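Local coordinates for protein sulfatase (Bacteroides fragilis CAG:558, PDB 6USS) that probably hydrolyses sulfate esters as a calcium-dependent arylsulfatase of a gut bacterium, here in a form whose catalytic residue has been replaced, at residues Thr91-Ile96 and Asn132-Val137; Thr107-Thr110 and Gln116-Arg119; Ile152-Gly157 and Gly182-Ile187. The protein carries 1 engineered substitution. All coordinates share one frame; numbering follows the deposited sequence.

Contact 1. Residues Thr91-Ile96 and Asn132-Val137; sequences TRCSLI and NGVCQV
Val-134 carries this contact with its two methyls spread like a fork against the flank of helix 88-97. CG1 faces Cys-93, lying 3.6 Å from SG and 3.7 Å from CB, so it rests against the whole CB-SG bond rather than on the sulfur alone. The other prong, CG2, is turned to Ile-96, with its closest approach of 3.9 Å to that residue's CG2; the two side chains slant across one another instead of lying parallel. Cys-93 and Ile-96 are three residues apart and so project from the same side of the helix, one to each methyl of the valine. The thiol stands beside its own backbone N, anti to the carbonyl carbon (chi1 -70°), which carries SG forward to CG1. The touching atoms are methyls, a methylene and a thiol sulfur, and all three residues are buried. The helix begins with the sulfatase signature, from the engineered Cys-88 to its arginine, Arg-92, which bonds the calcium ligands Asp-42 and Asp-322. Arg-92 and Leu-95 rest on strands 35-41 and 253-258 of the central sheet. The helix is thus sandwiched between that sheet and strand 133-135, which pairs in parallel with strand 143-145.

Contact 2. Residues Thr107-Thr110 and Gln116-Arg119; sequences TNWT and QTDR
The hydroxyl of Thr-117 donates a hydrogen bond to the carbonyl of Trp-109, OG1 to O 2.8 Å, approaching in the carbonyl plane. Beside it, the amide of Asn-108 reaches the carboxylate of Asp-118: ND2 donates to OD2 at 2.9 Å and nearly straight, 168° at the hydrogen. The acceptor lies in the plane of the asparagine amide, while the amide comes in from above the carboxylate plane, the two flat groups being turned 64° apart. OD2 is also gripped by Asn-429 ND2 and His-430 N, and Trp-129 NE1 holds OD1, which together should hold the carboxylate's rotation and would favour its charged form. The other end of the Asn-108 amide turns back on its own chain, where Trp-109 N donates to OD1 at 2.6 Å from well above the carbonyl plane. Both segments belong to the irregular connection between helix 101-104 and strand 124-125, and the bonds tie together two arms of this loop in the sulfatase fold. The indole reaches to about 8 Å from the bound calcium ion, while Thr-110 N is bonded to Ser-89 OG, one residue beyond the engineered Cys-88. Outward from the polar core, Thr-117 lies over one face of the Trp-109 indole. Its CG2 makes a CH-pi contact 3.6 Å from the centroid of the six-membered ring, close to the ring normal, and CB is 3.6 Å from CZ2. The threonine OG1 sits between backbone N and carbonyl carbon (chi1 63°), a rotation that sends the hydroxyl to the Trp-109 carbonyl and the methyl over the benzene half of the indole. Thr-117 also touches Pro-112.

Contact 3. Residues Ile152-Gly157 and Gly182-Ile187; sequences ILKDNG and GFEVNI
Lys-154 and Glu-184 meet in a salt bridge, NZ to OE2 3.5 Å, a weak bond at that length. Both charged ends have further partners. His-159 ND1 bonds to OE1 of Glu-184, and His-180 ND1 of the second subunit bonds to OE2; Lys-154 NZ in turn makes a weak hydrogen bond to His-180 O of that subunit and a long, weak ion pair with its Glu-151 OE1.

The nonpolar part comes from the lysine's methylenes. They run over the backbone of Gly-182, with CB 3.8 Å and CD 3.7 Å from its carbonyl O, and CG lies 4.0 Å from CG of Glu-184. The lysine CG is anti to the backbone N (chi1 -175°), which carries the chain away from the helix axis and over that glycine, before bends at chi3 and chi4 turn the amine to the carboxylate.

Backbone capping fixes the helix end from which Lys-154 springs. Gly-157, at positive phi, is the C-prime residue of a Schellman motif: its N bonds to Lys-154 O at 3.0 Å, and Tyr-158 N bonds to Leu-153 O. Asn-156 adds a side-chain bond, ND2 to Ile-152 O 2.8 Å. The chain then enters strand 159-164, whose Thr-160 OG1 is bonded to both Gly-182 O and Glu-184 N, and whose parallel neighbour is strand 185-187.

A long salt bridge between buried residues, with further polar partners in both chains, suggests that the charges are probably shared among several partners at the subunit interface.

Followed from the N terminus, the first of these segments the chain reaches lies on helix 88-97, the first half of contact 1. Before that contact closes, contact 2 forms and closes wholly within the intervening connection, a short loop from 107-110 to 116-119 lying toward the calcium site. Strand 133-135 then returns to the helix and completes the larger loop. Contact 3 comes after both, closing the excursion from helix 149-155 through strand 159-164 to 182-187 at the edge of the central sheet; no contacts cross. Contacts 1 and 3 meet where Gln-136 packs on Gly-182, whereas contacts 2 and 3 stand about 28 Å apart between centres, one near the metal, the other beside the second subunit.

Contact 1. Residues Thr91-Ile96 and Asn132-Val137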
ATOM      1  N   THR A  91      21.108  -7.453   6.206  1.00 16.59           N
ATOM      2  CA  THR A  91      20.483  -7.157   7.491  1.00 17.98           C
ATOM      3  C   THR A  91      19.014  -6.790   7.319  1.00 21.48           C
ATOM      4  O   THR A  91      18.139  -7.343   8.000  1.00 18.30           O
ATOM      5  CB  THR A  91      21.237  -6.037   8.198  1.00 17.24           C
ATOM      6  OG1 THR A  91      22.543  -6.509   8.554  1.00 17.62           O
ATOM      7  CG2 THR A  91      20.496  -5.601   9.457  1.00 12.03           C
ATOM      8  N   ARG A  92      18.717  -5.879   6.388  1.00 19.69           N
ATOM      9  CA  ARG A  92      17.347  -5.396   6.269  1.00 22.60           C
ATOM     10  C   ARG A  92      16.414  -6.487   5.749  1.00 21.80           C
ATOM     11  O   ARG A  92      15.284  -6.621   6.238  1.00 15.10           O
ATOM     12  CB  ARG A  92      17.316  -4.137   5.396  1.00 19.94           C
ATOM     13  CG  ARG A  92      17.703  -2.861   6.183  1.00 16.88           C
ATOM     14  CD  ARG A  92      18.356  -1.787   5.328  1.00 16.09           C
ATOM     15  NE  ARG A  92      19.195  -0.888   6.117  1.00 21.00           N
ATOM     16  CZ  ARG A  92      18.737   0.117   6.861  1.00 22.22           C
ATOM     17  NH1 ARG A  92      17.429   0.357   6.919  1.00 20.98           N
ATOM     18  NH2 ARG A  92      19.588   0.886   7.545  1.00 19.01           N
ATOM     19  N   CYS A  93      16.881  -7.300   4.786  1.00 20.75           N
ATOM     20  CA  CYS A  93      16.071  -8.408   4.276  1.00 14.60           C
ATOM     21  C   CYS A  93      15.839  -9.490   5.335  1.00 20.40           C
ATOM     22  O   CYS A  93      14.769 -10.106   5.369  1.00 16.34           O
ATOM     23  CB  CYS A  93      16.741  -9.008   3.046  1.00 14.13           C
ATOM     24  SG  CYS A  93      16.695  -7.931   1.622  1.00 17.28           S
ATOM     25  N   SER A  94      16.821  -9.729   6.203  1.00 16.31           N
ATOM     26  CA  SER A  94      16.614 -10.652   7.306  1.00 16.49           C
ATOM     27  C   SER A  94      15.562 -10.131   8.278  1.00 21.66           C
ATOM     28  O   SER A  94      14.741 -10.906   8.789  1.00 17.72           O
ATOM     29  CB  SER A  94      17.940 -10.904   8.024  1.00 18.64           C
ATOM     30  OG  SER A  94      18.812 -11.696   7.217  1.00 16.88           O
ATOM     31  N   LEU A  95      15.585  -8.821   8.562  1.00 17.39           N
ATOM     32  CA  LEU A  95      14.588  -8.212   9.432  1.00 12.71           C
ATOM     33  C   LEU A  95      13.186  -8.417   8.883  1.00 22.11           C
ATOM     34  O   LEU A  95      12.274  -8.855   9.599  1.00 17.89           O
ATOM     35  CB  LEU A  95      14.865  -6.717   9.575  1.00 16.85           C
ATOM     36  CG  LEU A  95      13.661  -5.909  10.074  1.00 14.07           C
ATOM     37  CD1 LEU A  95      13.466  -6.096  11.567  1.00 10.54           C
ATOM     38  CD2 LEU A  95      13.811  -4.447   9.718  1.00 12.29           C
ATOM     39  N   ILE A  96      13.005  -8.105   7.596  1.00 19.08           N
ATOM     40  CA  ILE A  96      11.685  -8.104   6.977  1.00 19.83           C
ATOM     41  C   ILE A  96      11.183  -9.518   6.662  1.00 24.33           C
ATOM     42  O   ILE A  96       9.965  -9.720   6.526  1.00 20.82           O
ATOM     43  CB  ILE A  96      11.743  -7.202   5.729  1.00 16.35           C
ATOM     44  CG1 ILE A  96      10.407  -6.481   5.532  1.00 18.69           C
ATOM     45  CG2 ILE A  96      12.135  -7.998   4.497  1.00 14.73           C
ATOM     46  CD1 ILE A  96      10.110  -5.430   6.595  1.00 10.38           C
ATOM     47  N   ASN A 132      18.428  -9.015  -6.679  1.00 21.52           N
ATOM     48  CA  ASN A 132      17.183  -8.274  -6.777  1.00 18.85           C
ATOM     49  C   ASN A 132      16.446  -8.163  -5.456  1.00 25.26           C
ATOM     50  O   ASN A 132      15.424  -7.463  -5.400  1.00 22.67           O
ATOM     51  CB  ASN A 132      16.260  -8.912  -7.816  1.00 22.31           C
ATOM     52  CG  ASN A 132      16.636  -8.542  -9.243  1.00 21.14           C
ATOM     53  OD1 ASN A 132      17.482  -7.665  -9.485  1.00 17.76           O
ATOM     54  ND2 ASN A 132      16.021  -9.228 -10.201  1.00 24.66           N
ATOM     55  N   GLY A 133      16.918  -8.837  -4.397  1.00 17.71           N
ATOM     56  CA  GLY A 133      16.406  -8.560  -3.065  1.00 15.14           C
ATOM     57  C   GLY A 133      15.310  -9.504  -2.624  1.00 21.08           C
ATOM     58  O   GLY A 133      15.366 -10.703  -2.903  1.00 26.72           O
ATOM     59  N   VAL A 134      14.300  -8.993  -1.933  1.00 17.99           N
ATOM     60  CA  VAL A 134      13.183  -9.830  -1.523  1.00 19.77           C
ATOM     61  C   VAL A 134      11.892  -9.217  -2.052  1.00 22.13           C
ATOM     62  O   VAL A 134      11.814  -8.023  -2.346  1.00 22.71           O
ATOM     63  CB  VAL A 134      13.114  -9.998   0.006  1.00 20.08           C
ATOM     64  CG1 VAL A 134      14.463 -10.487   0.545  1.00 12.54           C
ATOM     65  CG2 VAL A 134      12.674  -8.678   0.667  1.00 16.14           C
ATOM     66  N   CYS A 135      10.869 -10.058  -2.165  1.00 19.06           N
ATOM     67  CA  CYS A 135       9.517  -9.622  -2.476  1.00 14.48           C
ATOM     68  C   CYS A 135       8.566 -10.686  -1.935  1.00 20.52           C
ATOM     69  O   CYS A 135       8.995 -11.720  -1.407  1.00 16.16           O
ATOM     70  CB  CYS A 135       9.348  -9.395  -3.977  1.00 18.40           C
ATOM     71  SG  CYS A 135       9.597 -10.907  -4.960  1.00 24.97           S
ATOM     72  N   GLN A 136       7.261 -10.438  -2.079  1.00 19.91           N
ATOM     73  CA  GLN A 136       6.259 -11.362  -1.569  1.00 18.25           C
ATOM     74  C   GLN A 136       5.596 -12.173  -2.663  1.00 18.15           C
ATOM     75  O   GLN A 136       4.675 -12.937  -2.370  1.00 22.11           O
ATOM     76  CB  GLN A 136       5.183 -10.619  -0.770  1.00 19.97           C
ATOM     77  CG  GLN A 136       5.668  -9.884   0.453  1.00 17.96           C
ATOM     78  CD  GLN A 136       4.509  -9.452   1.352  1.00 24.63           C
ATOM     79  OE1 GLN A 136       4.089 -10.202   2.249  1.00 20.50           O
ATOM     80  NE2 GLN A 136       3.976  -8.244   1.108  1.00 19.90           N
ATOM     81  N   VAL A 137       6.038 -12.035  -3.910  1.00 27.77           N
ATOM     82  CA  VAL A 137       5.447 -12.760  -5.034  1.00 24.56           C
ATOM     83  C   VAL A 137       6.464 -13.754  -5.575  1.00 22.30           C
ATOM     84  O   VAL A 137       7.670 -13.604  -5.326  1.00 23.93           O
ATOM     85  CB  VAL A 137       4.975 -11.791  -6.123  1.00 21.07           C
ATOM     86  CG1 VAL A 137       3.771 -11.042  -5.628  1.00 22.90           C
ATOM     87  CG2 VAL A 137       6.085 -10.828  -6.467  1.00 19.30           C
TER

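Contact 2. Residues Thr107-Thr110 and Gln116-Arg119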
ATOM      1  N   THR A 107      23.042 -11.139   0.000  1.00 18.66           N
ATOM      2  CA  THR A 107      24.198 -11.127   0.896  1.00 17.70           C
ATOM      3  C   THR A 107      25.134  -9.954   0.662  1.00 19.70           C
ATOM      4  O   THR A 107      26.062  -9.761   1.455  1.00 20.38           O
ATOM      5  CB  THR A 107      25.002 -12.443   0.780  1.00 18.62           C
ATOM      6  OG1 THR A 107      25.124 -12.832  -0.592  1.00 18.89           O
ATOM      7  CG2 THR A 107      24.329 -13.576   1.564  1.00 16.86           C
ATOM      8  N   ASN A 108      24.927  -9.177  -0.392  1.00 17.55           N
ATOM      9  CA  ASN A 108      25.626  -7.915  -0.572  1.00 17.85           C
ATOM     10  C   ASN A 108      24.588  -6.856  -0.924  1.00 21.35           C
ATOM     11  O   ASN A 108      23.399  -7.161  -1.064  1.00 22.38           O
ATOM     12  CB  ASN A 108      26.712  -8.051  -1.637  1.00 19.65           C
ATOM     13  CG  ASN A 108      27.743  -6.971  -1.547  1.00 20.53           C
ATOM     14  OD1 ASN A 108      27.592  -6.010  -0.786  1.00 21.43           O
ATOM     15  ND2 ASN A 108      28.798  -7.100  -2.349  1.00 22.10           N
ATOM     16  N   TRP A 109      25.013  -5.603  -1.078  1.00 19.63           N
ATOM     17  CA  TRP A 109      24.025  -4.534  -1.207  1.00 26.09           C
ATOM     18  C   TRP A 109      23.410  -4.471  -2.612  1.00 22.24           C
ATOM     19  O   TRP A 109      24.080  -4.682  -3.623  1.00 18.53           O
ATOM     20  CB  TRP A 109      24.629  -3.181  -0.812  1.00 27.67           C
ATOM     21  CG  TRP A 109      25.659  -2.623  -1.737  1.00 24.46           C
ATOM     22  CD1 TRP A 109      27.009  -2.818  -1.671  1.00 22.80           C
ATOM     23  CD2 TRP A 109      25.426  -1.747  -2.851  1.00 23.31           C
ATOM     24  NE1 TRP A 109      27.637  -2.123  -2.686  1.00 25.91           N
ATOM     25  CE2 TRP A 109      26.687  -1.459  -3.425  1.00 26.93           C
ATOM     26  CE3 TRP A 109      24.279  -1.177  -3.416  1.00 22.40           C
ATOM     27  CZ2 TRP A 109      26.828  -0.633  -4.548  1.00 25.00           C
ATOM     28  CZ3 TRP A 109      24.421  -0.349  -4.520  1.00 24.73           C
ATOM     29  CH2 TRP A 109      25.688  -0.088  -5.077  1.00 27.99           C
ATOM     30  N   THR A 110      22.114  -4.181  -2.666  1.00 24.23           N
ATOM     31  CA  THR A 110      21.354  -4.218  -3.907  1.00 22.06           C
ATOM     32  C   THR A 110      20.961  -2.819  -4.367  1.00 21.26           C
ATOM     33  O   THR A 110      20.775  -1.907  -3.551  1.00 17.13           O
ATOM     34  CB  THR A 110      20.084  -5.056  -3.750  1.00 17.14           C
ATOM     35  OG1 THR A 110      19.163  -4.361  -2.906  1.00 17.77           O
ATOM     36  CG2 THR A 110      20.401  -6.393  -3.132  1.00 16.77           C
ATOM     37  N   GLN A 116      25.051  -7.610 -10.343  1.00 23.27           N
ATOM     38  CA  GLN A 116      25.843  -7.682  -9.123  1.00 20.20           C
ATOM     39  C   GLN A 116      26.597  -6.373  -8.904  1.00 17.56           C
ATOM     40  O   GLN A 116      27.312  -5.912  -9.796  1.00 19.95           O
ATOM     41  CB  GLN A 116      26.826  -8.854  -9.212  1.00 16.13           C
ATOM     42  CG  GLN A 116      26.152 -10.216  -9.328  1.00 12.58           C
ATOM     43  CD  GLN A 116      27.119 -11.356  -9.611  1.00 16.66           C
ATOM     44  OE1 GLN A 116      28.259 -11.136 -10.027  1.00 25.36           O
ATOM     45  NE2 GLN A 116      26.672 -12.587  -9.371  1.00 16.73           N
ATOM     46  N   THR A 117      26.442  -5.773  -7.715  1.00 19.83           N
ATOM     47  CA  THR A 117      27.256  -4.622  -7.319  1.00 19.55           C
ATOM     48  C   THR A 117      28.665  -5.007  -6.847  1.00 20.42           C
ATOM     49  O   THR A 117      29.506  -4.118  -6.649  1.00 16.02           O
ATOM     50  CB  THR A 117      26.571  -3.848  -6.196  1.00 19.81           C
ATOM     51  OG1 THR A 117      26.469  -4.705  -5.056  1.00 19.51           O
ATOM     52  CG2 THR A 117      25.180  -3.377  -6.612  1.00 20.93           C
ATOM     53  N   ASP A 118      28.926  -6.302  -6.657  1.00 16.43           N
ATOM     54  CA  ASP A 118      30.219  -6.786  -6.188  1.00 18.97           C
ATOM     55  C   ASP A 118      31.386  -6.212  -6.986  1.00 21.97           C
ATOM     56  O   ASP A 118      31.335  -6.115  -8.216  1.00 17.49           O
ATOM     57  CB  ASP A 118      30.245  -8.311  -6.277  1.00 14.55           C
ATOM     58  CG  ASP A 118      29.106  -8.951  -5.509  1.00 20.29           C
ATOM     59  OD1 ASP A 118      28.021  -9.182  -6.099  1.00 21.85           O
ATOM     60  OD2 ASP A 118      29.287  -9.211  -4.303  1.00 19.62           O
ATOM     61  N   ARG A 119      32.449  -5.849  -6.268  1.00 22.52           N
ATOM     62  CA  ARG A 119      33.702  -5.464  -6.906  1.00 19.89           C
ATOM     63  C   ARG A 119      34.262  -6.638  -7.715  1.00 20.63           C
ATOM     64  O   ARG A 119      34.128  -7.797  -7.302  1.00 20.70           O
ATOM     65  CB  ARG A 119      34.710  -5.016  -5.847  1.00 15.58           C
ATOM     66  CG  ARG A 119      36.080  -4.690  -6.391  1.00 19.01           C
ATOM     67  CD  ARG A 119      36.888  -3.821  -5.429  1.00 20.70           C
ATOM     68  NE  ARG A 119      36.820  -4.260  -4.034  1.00 22.66           N
ATOM     69  CZ  ARG A 119      37.868  -4.646  -3.304  1.00 27.07           C
ATOM     70  NH1 ARG A 119      39.088  -4.674  -3.844  1.00 18.57           N
ATOM     71  NH2 ARG A 119      37.699  -5.017  -2.029  1.00 19.99           N
TER

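Contact 3. Residues Ile152-Gly157 and Gly182-Ile187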
ATOM      1  N   ILE A 152       2.106  -9.221   7.845  1.00 16.60           N
ATOM      2  CA  ILE A 152       1.474  -9.979   8.920  1.00 19.65           C
ATOM      3  C   ILE A 152       0.902  -9.038   9.972  1.00 21.20           C
ATOM      4  O   ILE A 152      -0.209  -9.252  10.483  1.00 17.21           O
ATOM      5  CB  ILE A 152       2.476 -10.974   9.529  1.00 16.51           C
ATOM      6  CG1 ILE A 152       2.968 -11.961   8.471  1.00 15.90           C
ATOM      7  CG2 ILE A 152       1.825 -11.748  10.637  1.00 19.98           C
ATOM      8  CD1 ILE A 152       4.008 -12.901   9.023  1.00 17.66           C
ATOM      9  N   LEU A 153       1.653  -7.983  10.312  1.00 19.58           N
ATOM     10  CA  LEU A 153       1.121  -6.935  11.174  1.00 20.88           C
ATOM     11  C   LEU A 153      -0.113  -6.292  10.547  1.00 19.54           C
ATOM     12  O   LEU A 153      -1.152  -6.156  11.202  1.00 20.41           O
ATOM     13  CB  LEU A 153       2.203  -5.885  11.457  1.00 17.55           C
ATOM     14  CG  LEU A 153       3.385  -6.342  12.316  1.00 14.01           C
ATOM     15  CD1 LEU A 153       4.473  -5.283  12.388  1.00 18.11           C
ATOM     16  CD2 LEU A 153       2.908  -6.692  13.700  1.00 17.39           C
ATOM     17  N   LYS A 154      -0.017  -5.902   9.268  1.00 21.42           N
ATOM     18  CA  LYS A 154      -1.150  -5.287   8.573  1.00 22.41           C
ATOM     19  C   LYS A 154      -2.368  -6.206   8.595  1.00 23.05           C
ATOM     20  O   LYS A 154      -3.463  -5.796   9.002  1.00 21.38           O
ATOM     21  CB  LYS A 154      -0.745  -4.938   7.136  1.00 22.91           C
ATOM     22  CG  LYS A 154      -1.785  -4.180   6.287  1.00 19.89           C
ATOM     23  CD  LYS A 154      -1.474  -4.336   4.771  1.00 19.56           C
ATOM     24  CE  LYS A 154      -2.756  -4.588   3.933  1.00 32.60           C
ATOM     25  NZ  LYS A 154      -3.911  -3.600   4.225  1.00 28.35           N
ATOM     26  N   ASP A 155      -2.182  -7.472   8.210  1.00 22.24           N
ATOM     27  CA  ASP A 155      -3.294  -8.411   8.140  1.00 19.10           C
ATOM     28  C   ASP A 155      -3.869  -8.746   9.510  1.00 21.21           C
ATOM     29  O   ASP A 155      -4.988  -9.265   9.590  1.00 21.23           O
ATOM     30  CB  ASP A 155      -2.855  -9.693   7.430  1.00 20.34           C
ATOM     31  CG  ASP A 155      -2.426  -9.456   5.963  1.00 27.63           C
ATOM     32  OD1 ASP A 155      -2.882  -8.482   5.300  1.00 27.07           O
ATOM     33  OD2 ASP A 155      -1.613 -10.269   5.471  1.00 30.22           O
ATOM     34  N   ASN A 156      -3.148  -8.452  10.590  1.00 23.55           N
ATOM     35  CA  ASN A 156      -3.657  -8.669  11.938  1.00 19.87           C
ATOM     36  C   ASN A 156      -4.175  -7.393  12.594  1.00 21.46           C
ATOM     37  O   ASN A 156      -4.412  -7.390  13.806  1.00 20.59           O
ATOM     38  CB  ASN A 156      -2.584  -9.300  12.821  1.00 21.69           C
ATOM     39  CG  ASN A 156      -2.505 -10.796  12.649  1.00 22.37           C
ATOM     40  OD1 ASN A 156      -3.131 -11.553  13.395  1.00 20.13           O
ATOM     41  ND2 ASN A 156      -1.724 -11.239  11.668  1.00 18.40           N
ATOM     42  N   GLY A 157      -4.341  -6.308  11.831  1.00 24.89           N
ATOM     43  CA  GLY A 157      -5.008  -5.118  12.325  1.00 23.28           C
ATOM     44  C   GLY A 157      -4.129  -3.917  12.589  1.00 16.93           C
ATOM     45  O   GLY A 157      -4.652  -2.878  12.998  1.00 19.17           O
ATOM     46  N   GLY A 182       3.890  -4.529   2.419  1.00 18.18           N
ATOM     47  CA  GLY A 182       2.909  -4.527   3.485  1.00 20.26           C
ATOM     48  C   GLY A 182       2.782  -3.250   4.295  1.00 17.18           C
ATOM     49  O   GLY A 182       2.076  -3.258   5.301  1.00 19.06           O
ATOM     50  N   PHE A 183       3.428  -2.157   3.894  1.00 20.19           N
ATOM     51  CA  PHE A 183       3.244  -0.868   4.553  1.00 20.07           C
ATOM     52  C   PHE A 183       2.090  -0.095   3.904  1.00 20.42           C
ATOM     53  O   PHE A 183       2.020   0.032   2.673  1.00 20.55           O
ATOM     54  CB  PHE A 183       4.540  -0.047   4.501  1.00 19.13           C
ATOM     55  CG  PHE A 183       5.639  -0.580   5.392  1.00 16.92           C
ATOM     56  CD1 PHE A 183       5.705  -0.219   6.740  1.00 17.26           C
ATOM     57  CD2 PHE A 183       6.612  -1.440   4.877  1.00 14.90           C
ATOM     58  CE1 PHE A 183       6.726  -0.704   7.574  1.00 17.16           C
ATOM     59  CE2 PHE A 183       7.640  -1.940   5.694  1.00 15.60           C
ATOM     60  CZ  PHE A 183       7.694  -1.574   7.051  1.00 15.12           C
ATOM     61  N   GLU A 184       1.173   0.406   4.734  1.00 19.15           N
ATOM     62  CA  GLU A 184       0.065   1.194   4.209  1.00 16.61           C
ATOM     63  C   GLU A 184       0.467   2.627   3.900  1.00 15.44           C
ATOM     64  O   GLU A 184      -0.184   3.273   3.067  1.00 13.25           O
ATOM     65  CB  GLU A 184      -1.091   1.172   5.198  1.00 19.67           C
ATOM     66  CG  GLU A 184      -1.654  -0.221   5.447  1.00 17.56           C
ATOM     67  CD  GLU A 184      -2.708  -0.219   6.536  1.00 19.45           C
ATOM     68  OE1 GLU A 184      -2.486   0.443   7.575  1.00 26.53           O
ATOM     69  OE2 GLU A 184      -3.762  -0.864   6.350  1.00 19.05           O
ATOM     70  N   VAL A 185       1.538   3.114   4.536  1.00 16.33           N
ATOM     71  CA  VAL A 185       2.046   4.474   4.386  1.00 17.07           C
ATOM     72  C   VAL A 185       3.542   4.403   4.085  1.00 15.95           C
ATOM     73  O   VAL A 185       4.288   3.709   4.789  1.00 14.72           O
ATOM     74  CB  VAL A 185       1.787   5.321   5.652  1.00 15.38           C
ATOM     75  CG1 VAL A 185       2.481   6.684   5.549  1.00 12.28           C
ATOM     76  CG2 VAL A 185       0.282   5.476   5.897  1.00 12.81           C
ATOM     77  N   ASN A 186       3.978   5.122   3.045  1.00 15.11           N
ATOM     78  CA  ASN A 186       5.384   5.159   2.635  1.00 20.49           C
ATOM     79  C   ASN A 186       5.868   6.602   2.596  1.00 21.37           C
ATOM     80  O   ASN A 186       5.325   7.417   1.842  1.00 20.01           O
ATOM     81  CB  ASN A 186       5.592   4.502   1.261  1.00 19.86           C
ATOM     82  CG  ASN A 186       7.040   4.612   0.768  1.00 19.43           C
ATOM     83  OD1 ASN A 186       7.948   4.919   1.545  1.00 13.90           O
ATOM     84  ND2 ASN A 186       7.261   4.340  -0.518  1.00 17.52           N
ATOM     85  N   ILE A 187       6.897   6.909   3.383  1.00 15.10           N
ATOM     86  CA  ILE A 187       7.613   8.175   3.296  1.00 14.12           C
ATOM     87  C   ILE A 187       9.042   7.864   2.854  1.00 18.88           C
ATOM     88  O   ILE A 187       9.818   7.248   3.606  1.00 17.18           O
ATOM     89  CB  ILE A 187       7.608   8.943   4.625  1.00 20.04           C
ATOM     90  CG1 ILE A 187       6.177   9.310   5.044  1.00 17.31           C
ATOM     91  CG2 ILE A 187       8.483  10.186   4.529  1.00 14.92           C
ATOM     92  CD1 ILE A 187       6.043   9.625   6.553  1.00 12.86           C
TER